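PDB 4ICI: putative flavoprotein, which binds flavin mononucleotide in a flavodoxin-like fold and probably serves in electron transfer, its physiological role being unknown. Local coordinates for residues A[25-30]-A[94-99]; A[49-54]-A[66-71]. All coordinates share one frame; numbering follows the deposited sequence. Where two conformers were deposited one is given.

Contact 1: A[25-30]-A[94-99]; sequences GTTARA and GYPIWW. With FMN (flavin mononucleotide), chain B.
Phosphate oxygen O2P of FMN is gripped twice by Thr-27, whose backbone N donates from 2.9 Å at an N-H...O angle of 163° and whose OG1 donates from 2.8 Å. With chi1 at -49°, OG1 swings back beside its own backbone N, which brings both donors onto one oxygen. The same torsion sends CG2 the other way, against the strand, where it lies 3.5 Å from Tyr-95 N. Thr-26 repeats the double grip on O1P, again with its N and OG1. These residues end the phosphate-binding loop, as in flavodoxins, and Gly-25 is the N-cap of helix 26-38.

Beyond Pro-96, segment 94-99 follows the cofactor outward. Ile-97 O accepts a bond from the ribityl O2' at 2.7 Å, and Trp-99 N donates to flavin N5 at 2.9 Å. Trp-98 lays one ring face over the flavin's methyl-bearing ring, its CD1 3.5 Å from FMN C7. Were Trp-98 cut back to alanine, the dimethyl end of the flavin would probably lose its flat cover, leaving a gap against C7 and C8.

The axes of helix 26-30 and strand 94-96 come within 7.9 Å. Strand 90-96 lies between strands 16-20 and 119-125 in the parallel sheet. Tyr-95 sets out from its CA away from the helix, and its OH is hydrogen-bonded to Ser-134 OG of helix 132-141.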
loop_
_atom_site.group_PDB
_atom_site.type_symbol
_atom_site.label_atom_id
_atom_site.label_comp_id
_atom_site.label_asym_id
_atom_site.label_seq_id
_atom_site.Cartn_x
_atom_site.Cartn_y
_atom_site.Cartn_z
ATOM N N GLY A 25 -0.870 1.222 -12.805
ATOM C CA GLY A 25 -1.583 -0.034 -12.952
ATOM C C GLY A 25 -0.900 -1.279 -12.412
ATOM O O GLY A 25 -1.551 -2.298 -12.230
ATOM N N THR A 26 0.423 -1.225 -12.207
ATOM C CA THR A 26 1.185 -2.427 -11.842
ATOM C C THR A 26 0.744 -2.949 -10.467
ATOM O O THR A 26 0.497 -4.134 -10.276
ATOM C CB THR A 26 2.700 -2.164 -11.826
ATOM O OG1 THR A 26 3.086 -1.470 -13.015
ATOM C CG2 THR A 26 3.501 -3.461 -11.712
ATOM N N THR A 27 0.654 -2.042 -9.507
ATOM C CA THR A 27 0.216 -2.409 -8.166
ATOM C C THR A 27 -1.250 -2.784 -8.153
ATOM O O THR A 27 -1.658 -3.655 -7.369
ATOM C CB THR A 27 0.513 -1.276 -7.166
ATOM O OG1 THR A 27 1.878 -0.880 -7.347
ATOM C CG2 THR A 27 0.319 -1.733 -5.727
ATOM N N ALA A 28 -2.064 -2.152 -8.994
ATOM C CA ALA A 28 -3.473 -2.543 -9.089
ATOM C C ALA A 28 -3.598 -4.025 -9.491
ATOM O O ALA A 28 -4.451 -4.758 -8.983
ATOM C CB ALA A 28 -4.212 -1.650 -10.082
ATOM N N ARG A 29 -2.756 -4.455 -10.434
ATOM C CA ARG A 29 -2.816 -5.841 -10.878
ATOM C C ARG A 29 -2.393 -6.791 -9.767
ATOM O O ARG A 29 -3.031 -7.843 -9.570
ATOM C CB ARG A 29 -1.974 -6.029 -12.140
ATOM C CG ARG A 29 -2.607 -5.371 -13.378
ATOM C CD ARG A 29 -1.931 -5.721 -14.727
ATOM N NE ARG A 29 -0.472 -5.535 -14.758
ATOM C CZ ARG A 29 0.171 -4.396 -15.038
ATOM N NH1 ARG A 29 -0.488 -3.264 -15.305
ATOM N NH2 ARG A 29 1.511 -4.389 -15.038
ATOM N N ALA A 30 -1.354 -6.419 -9.010
ATOM C CA ALA A 30 -0.943 -7.205 -7.849
ATOM C C ALA A 30 -2.075 -7.274 -6.816
ATOM O O ALA A 30 -2.390 -8.336 -6.266
ATOM C CB ALA A 30 0.328 -6.615 -7.224
ATOM N N GLY A 94 -1.153 -1.689 -0.286
ATOM C CA GLY A 94 -0.254 -1.830 -1.385
ATOM C C GLY A 94 0.131 -0.536 -2.065
ATOM O O GLY A 94 -0.638 0.444 -2.106
ATOM N N TYR A 95 1.333 -0.538 -2.625
ATOM C CA TYR A 95 1.904 0.664 -3.237
ATOM C C TYR A 95 3.040 0.305 -4.181
ATOM O O TYR A 95 3.728 -0.688 -3.995
ATOM C CB TYR A 95 2.389 1.671 -2.165
ATOM C CG TYR A 95 3.244 1.055 -1.067
ATOM C CD1 TYR A 95 2.655 0.512 0.069
ATOM C CD2 TYR A 95 4.600 0.990 -1.182
ATOM C CE1 TYR A 95 3.445 -0.087 1.053
ATOM C CE2 TYR A 95 5.386 0.402 -0.210
ATOM C CZ TYR A 95 4.810 -0.134 0.902
ATOM O OH TYR A 95 5.572 -0.747 1.889
ATOM N N PRO A 96 3.328 1.196 -5.131
ATOM C CA PRO A 96 4.598 1.148 -5.832
ATOM C C PRO A 96 5.702 1.685 -4.924
ATOM O O PRO A 96 5.458 2.605 -4.136
ATOM C CB PRO A 96 4.383 2.101 -6.994
ATOM C CG PRO A 96 3.407 3.128 -6.468
ATOM C CD PRO A 96 2.508 2.345 -5.539
ATOM N N ILE A 97 6.897 1.139 -5.013
ATOM C CA ILE A 97 8.068 1.685 -4.304
ATOM C C ILE A 97 8.522 2.952 -5.008
ATOM O O ILE A 97 8.793 2.911 -6.195
ATOM C CB ILE A 97 9.262 0.705 -4.315
ATOM C CG1 ILE A 97 8.929 -0.617 -3.606
ATOM C CG2 ILE A 97 10.540 1.365 -3.712
ATOM C CD1 ILE A 97 8.410 -0.467 -2.164
ATOM N N TRP A 98 8.561 4.078 -4.304
ATOM C CA TRP A 98 9.070 5.349 -4.809
ATOM C C TRP A 98 10.244 5.785 -3.928
ATOM O O TRP A 98 10.075 6.026 -2.740
ATOM C CB TRP A 98 8.004 6.438 -4.782
ATOM C CG TRP A 98 6.947 6.361 -5.816
ATOM C CD1 TRP A 98 6.729 5.363 -6.740
ATOM C CD2 TRP A 98 5.872 7.293 -5.989
ATOM N NE1 TRP A 98 5.610 5.651 -7.497
ATOM C CE2 TRP A 98 5.070 6.822 -7.048
ATOM C CE3 TRP A 98 5.518 8.492 -5.362
ATOM C CZ2 TRP A 98 3.947 7.501 -7.505
ATOM C CZ3 TRP A 98 4.400 9.154 -5.831
ATOM C CH2 TRP A 98 3.623 8.652 -6.894
ATOM N N TRP A 99 11.444 5.842 -4.525
ATOM C CA TRP A 99 12.650 6.191 -3.784
ATOM C C TRP A 99 12.793 5.353 -2.492
ATOM O O TRP A 99 13.128 5.860 -1.424
ATOM C CB TRP A 99 12.648 7.690 -3.485
ATOM C CG TRP A 99 12.680 8.530 -4.723
ATOM C CD1 TRP A 99 11.606 9.088 -5.396
ATOM C CD2 TRP A 99 13.849 8.859 -5.497
ATOM N NE1 TRP A 99 12.056 9.743 -6.515
ATOM C CE2 TRP A 99 13.417 9.625 -6.597
ATOM C CE3 TRP A 99 15.206 8.589 -5.355
ATOM C CZ2 TRP A 99 14.299 10.117 -7.563
ATOM C CZ3 TRP A 99 16.096 9.082 -6.316
ATOM C CH2 TRP A 99 15.634 9.838 -7.405
HETATM N N1 FMN B . 11.432 1.122 -8.389
HETATM C C2 FMN B . 12.393 0.597 -7.559
HETATM O O2 FMN B . 12.729 -0.576 -7.704
HETATM N N3 FMN B . 12.973 1.399 -6.585
HETATM C C4 FMN B . 12.658 2.738 -6.430
HETATM O O4 FMN B . 13.203 3.341 -5.486
HETATM C C4A FMN B . 11.703 3.285 -7.302
HETATM N N5 FMN B . 11.358 4.651 -7.215
HETATM C C5A FMN B . 10.370 5.132 -8.084
HETATM C C6 FMN B . 9.981 6.476 -7.995
HETATM C C7 FMN B . 9.006 6.979 -8.819
HETATM C C7M FMN B . 8.565 8.405 -8.679
HETATM C C8 FMN B . 8.379 6.165 -9.747
HETATM C C8M FMN B . 7.320 6.730 -10.665
HETATM C C9 FMN B . 8.765 4.835 -9.851
HETATM C C9A FMN B . 9.753 4.290 -9.008
HETATM N N10 FMN B . 10.137 2.943 -9.096
HETATM C C10 FMN B . 11.098 2.448 -8.248
HETATM C "C1'" FMN B . 9.441 2.025 -10.067
HETATM C "C2'" FMN B . 8.070 1.607 -9.465
HETATM O "O2'" FMN B . 8.146 1.121 -8.146
HETATM C "C3'" FMN B . 7.423 0.462 -10.269
HETATM O "O3'" FMN B . 7.461 0.767 -11.699
HETATM C "C4'" FMN B . 5.988 0.090 -9.788
HETATM O "O4'" FMN B . 5.712 -1.195 -10.292
HETATM C "C5'" FMN B . 4.937 1.094 -10.397
HETATM O "O5'" FMN B . 3.696 0.674 -9.893
HETATM P P FMN B . 2.304 1.285 -10.398
HETATM O O1P FMN B . 2.218 0.894 -11.882
HETATM O O2P FMN B . 1.242 0.780 -9.544
HETATM O O3P FMN B . 2.316 2.810 -10.255
#

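Contact 2: A[49-54]-A[66-71]; sequences QPYTSA and SVEMND. With EDO (1,2-ethanediol), chain F.
The long loop between strand 41-44 and helix 64-70, part of the crossover connection that leads on to strand 90-96, is closed on itself where Tyr-51 meets Glu-68. The phenol OH donates to Glu-68 OE2, and Tyr-51 and Glu-68 are the only pair of residues that touch between segments 49-54 and 66-71. The modelled OH to OE2 distance of 2.3 Å is very short; as Glu-68 was built in two conformers, that length is doubtful.

The two side chains come from opposite directions and bridge backbones whose nearest CA atoms, those of Tyr-51 and Glu-68, are 11.9 Å apart. Glu-68 spans its share by staying extended beyond CG (chi2 -171°). OE2 arrives at the edge of the phenol ring, in its plane, while the carboxylate is turned 78° from that plane; OE1, the other oxygen, is 3.5 Å from Tyr-51 OH. Arg-64, one helical turn before Glu-68, makes a cation-pi contact with the Tyr-51 ring and a long, weak ion pair with OE2, so its positive charge may favour an ionised carboxylate.

Farther along segment 66-71, Asp-71 N bonds to Glu-68 O at 3.1 Å, and Asn-70 OD1 takes a bond from O1 of a 1,2-ethanediol, probably a crystallisation additive, at 2.7 Å. Arg-104, at the start of helix 104-112, donates to the carbonyls of Glu-68 and Met-69. The Tyr-51 ring also meets Phe-21, just past strand 16-20, so the loop settles over the C-terminal end of the sheet.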
loop_
_atom_site.group_PDB
_atom_site.type_symbol
_atom_site.label_atom_id
_atom_site.label_comp_id
_atom_site.label_asym_id
_atom_site.label_seq_id
_atom_site.Cartn_x
_atom_site.Cartn_y
_atom_site.Cartn_z
ATOM N N GLN A 49 -6.129 14.589 -6.978
ATOM C CA GLN A 49 -5.520 15.071 -8.203
ATOM C C GLN A 49 -4.685 13.947 -8.787
ATOM O O GLN A 49 -3.629 13.594 -8.239
ATOM C CB GLN A 49 -4.637 16.291 -7.962
ATOM C CG GLN A 49 -4.044 16.880 -9.273
ATOM C CD GLN A 49 -3.290 18.140 -9.093
ATOM O OE1 GLN A 49 -2.100 18.282 -9.536
ATOM N NE2 GLN A 49 -3.948 19.101 -8.484
ATOM N N PRO A 50 -5.151 13.347 -9.900
ATOM C CA PRO A 50 -4.392 12.252 -10.524
ATOM C C PRO A 50 -2.941 12.581 -10.858
ATOM O O PRO A 50 -2.614 13.715 -11.189
ATOM C CB PRO A 50 -5.180 11.974 -11.804
ATOM C CG PRO A 50 -6.589 12.351 -11.434
ATOM C CD PRO A 50 -6.441 13.556 -10.561
ATOM N N TYR A 51 -2.084 11.553 -10.812
ATOM C CA TYR A 51 -0.694 11.674 -11.184
ATOM C C TYR A 51 -0.527 11.514 -12.682
ATOM O O TYR A 51 -0.918 10.490 -13.256
ATOM C CB TYR A 51 0.145 10.615 -10.450
ATOM C CG TYR A 51 0.299 10.886 -8.975
ATOM C CD1 TYR A 51 -0.657 10.470 -8.073
ATOM C CD2 TYR A 51 1.430 11.526 -8.489
ATOM C CE1 TYR A 51 -0.514 10.727 -6.716
ATOM C CE2 TYR A 51 1.585 11.805 -7.147
ATOM C CZ TYR A 51 0.626 11.370 -6.252
ATOM O OH TYR A 51 0.737 11.644 -4.899
ATOM N N THR A 52 0.060 12.529 -13.290
ATOM C CA THR A 52 0.423 12.511 -14.708
ATOM C C THR A 52 1.799 11.860 -14.916
ATOM O O THR A 52 2.577 11.656 -13.993
ATOM C CB THR A 52 0.535 13.931 -15.247
ATOM O OG1 THR A 52 1.608 14.558 -14.541
ATOM C CG2 THR A 52 -0.777 14.731 -15.089
ATOM N N SER A 53 2.130 11.562 -16.170
ATOM C CA SER A 53 3.475 11.058 -16.465
ATOM C C SER A 53 4.543 12.045 -16.004
ATOM O O SER A 53 5.565 11.645 -15.433
ATOM C CB SER A 53 3.627 10.741 -17.951
ATOM O OG SER A 53 2.702 9.748 -18.320
ATOM N N ALA A 54 4.314 13.341 -16.217
ATOM C CA ALA A 54 5.253 14.345 -15.766
ATOM C C ALA A 54 5.435 14.300 -14.247
ATOM O O ALA A 54 6.558 14.423 -13.744
ATOM C CB ALA A 54 4.789 15.745 -16.200
ATOM N N SER A 66 8.949 13.958 -6.968
ATOM C CA SER A 66 10.212 14.304 -6.312
ATOM C C SER A 66 9.990 15.204 -5.110
ATOM O O SER A 66 10.590 15.008 -4.060
ATOM C CB SER A 66 11.158 14.991 -7.290
ATOM O OG SER A 66 11.593 14.086 -8.269
ATOM N N VAL A 67 9.129 16.200 -5.278
ATOM C CA VAL A 67 8.795 17.149 -4.205
ATOM C C VAL A 67 8.151 16.407 -3.032
ATOM O O VAL A 67 8.510 16.605 -1.880
ATOM C CB VAL A 67 7.901 18.275 -4.751
ATOM C CG1 VAL A 67 7.273 19.121 -3.609
ATOM C CG2 VAL A 67 8.707 19.111 -5.761
ATOM N N GLU A 68 7.257 15.470 -3.342
ATOM C CA GLU A 68 6.611 14.627 -2.315
ATOM C C GLU A 68 7.602 13.841 -1.537
ATOM O O GLU A 68 7.542 13.750 -0.318
ATOM C CB GLU A 68 5.715 13.551 -2.904
ATOM C CG GLU A 68 4.391 13.991 -3.273
ATOM C CD GLU A 68 3.526 12.811 -3.630
ATOM O OE1 GLU A 68 3.897 11.648 -3.308
ATOM O OE2 GLU A 68 2.475 13.045 -4.223
HETATM N N MSE A 69 8.502 13.192 -2.251
HETATM C CA MSE A 69 9.397 12.294 -1.588
HETATM C C MSE A 69 10.417 13.078 -0.740
HETATM O O MSE A 69 10.874 12.584 0.286
HETATM C CB MSE A 69 9.944 11.307 -2.613
HETATM C CG MSE A 69 8.812 10.331 -3.216
HETATM SE SE MSE A 69 7.366 9.685 -2.081
HETATM C CE MSE A 69 8.304 8.600 -0.858
ATOM N N ASN A 70 10.683 14.343 -1.073
ATOM C CA ASN A 70 11.522 15.206 -0.253
ATOM C C ASN A 70 10.846 15.835 0.965
ATOM O O ASN A 70 11.517 16.437 1.808
ATOM C CB ASN A 70 12.174 16.278 -1.145
ATOM C CG ASN A 70 13.328 15.710 -1.964
ATOM O OD1 ASN A 70 14.134 14.933 -1.439
ATOM N ND2 ASN A 70 13.431 16.098 -3.230
ATOM N N ASP A 71 9.538 15.672 1.093
ATOM C CA ASP A 71 8.757 16.247 2.171
ATOM C C ASP A 71 7.977 15.155 2.906
ATOM O O ASP A 71 6.853 14.817 2.538
ATOM C CB ASP A 71 7.796 17.334 1.663
ATOM C CG ASP A 71 6.996 17.988 2.784
ATOM O OD1 ASP A 71 7.187 17.589 3.968
ATOM O OD2 ASP A 71 6.183 18.911 2.469
HETATM C C1 EDO F . 14.529 12.284 -2.941
HETATM O O1 EDO F . 13.567 12.345 -1.887
HETATM C C2 EDO F . 13.788 12.055 -4.225
HETATM O O2 EDO F . 13.596 13.323 -4.861
#

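In the fold
Contact 2 is nested within the chain loop that contact 1 closes, and their centres lie 15 Å apart. They meet through the tryptophans after strand 90-96. Trp-98 and Tyr-51 pack ring edge to ring face, with Trp-98 CH2 3.8 Å from Tyr-51 CE2. The selenomethionine Met-69 also packs on both tryptophans, its CE 3.6 Å from Trp-98 O and its CG 3.8 Å from Trp-99 CD1. Contact 1 thus holds FMN directly, from phosphate to flavin, whereas contact 2 forms a second shell: the Tyr-51 side chain is about 8 Å from FMN at the nearest atoms and meets the far, benzo edge of the tryptophan whose face covers the flavin.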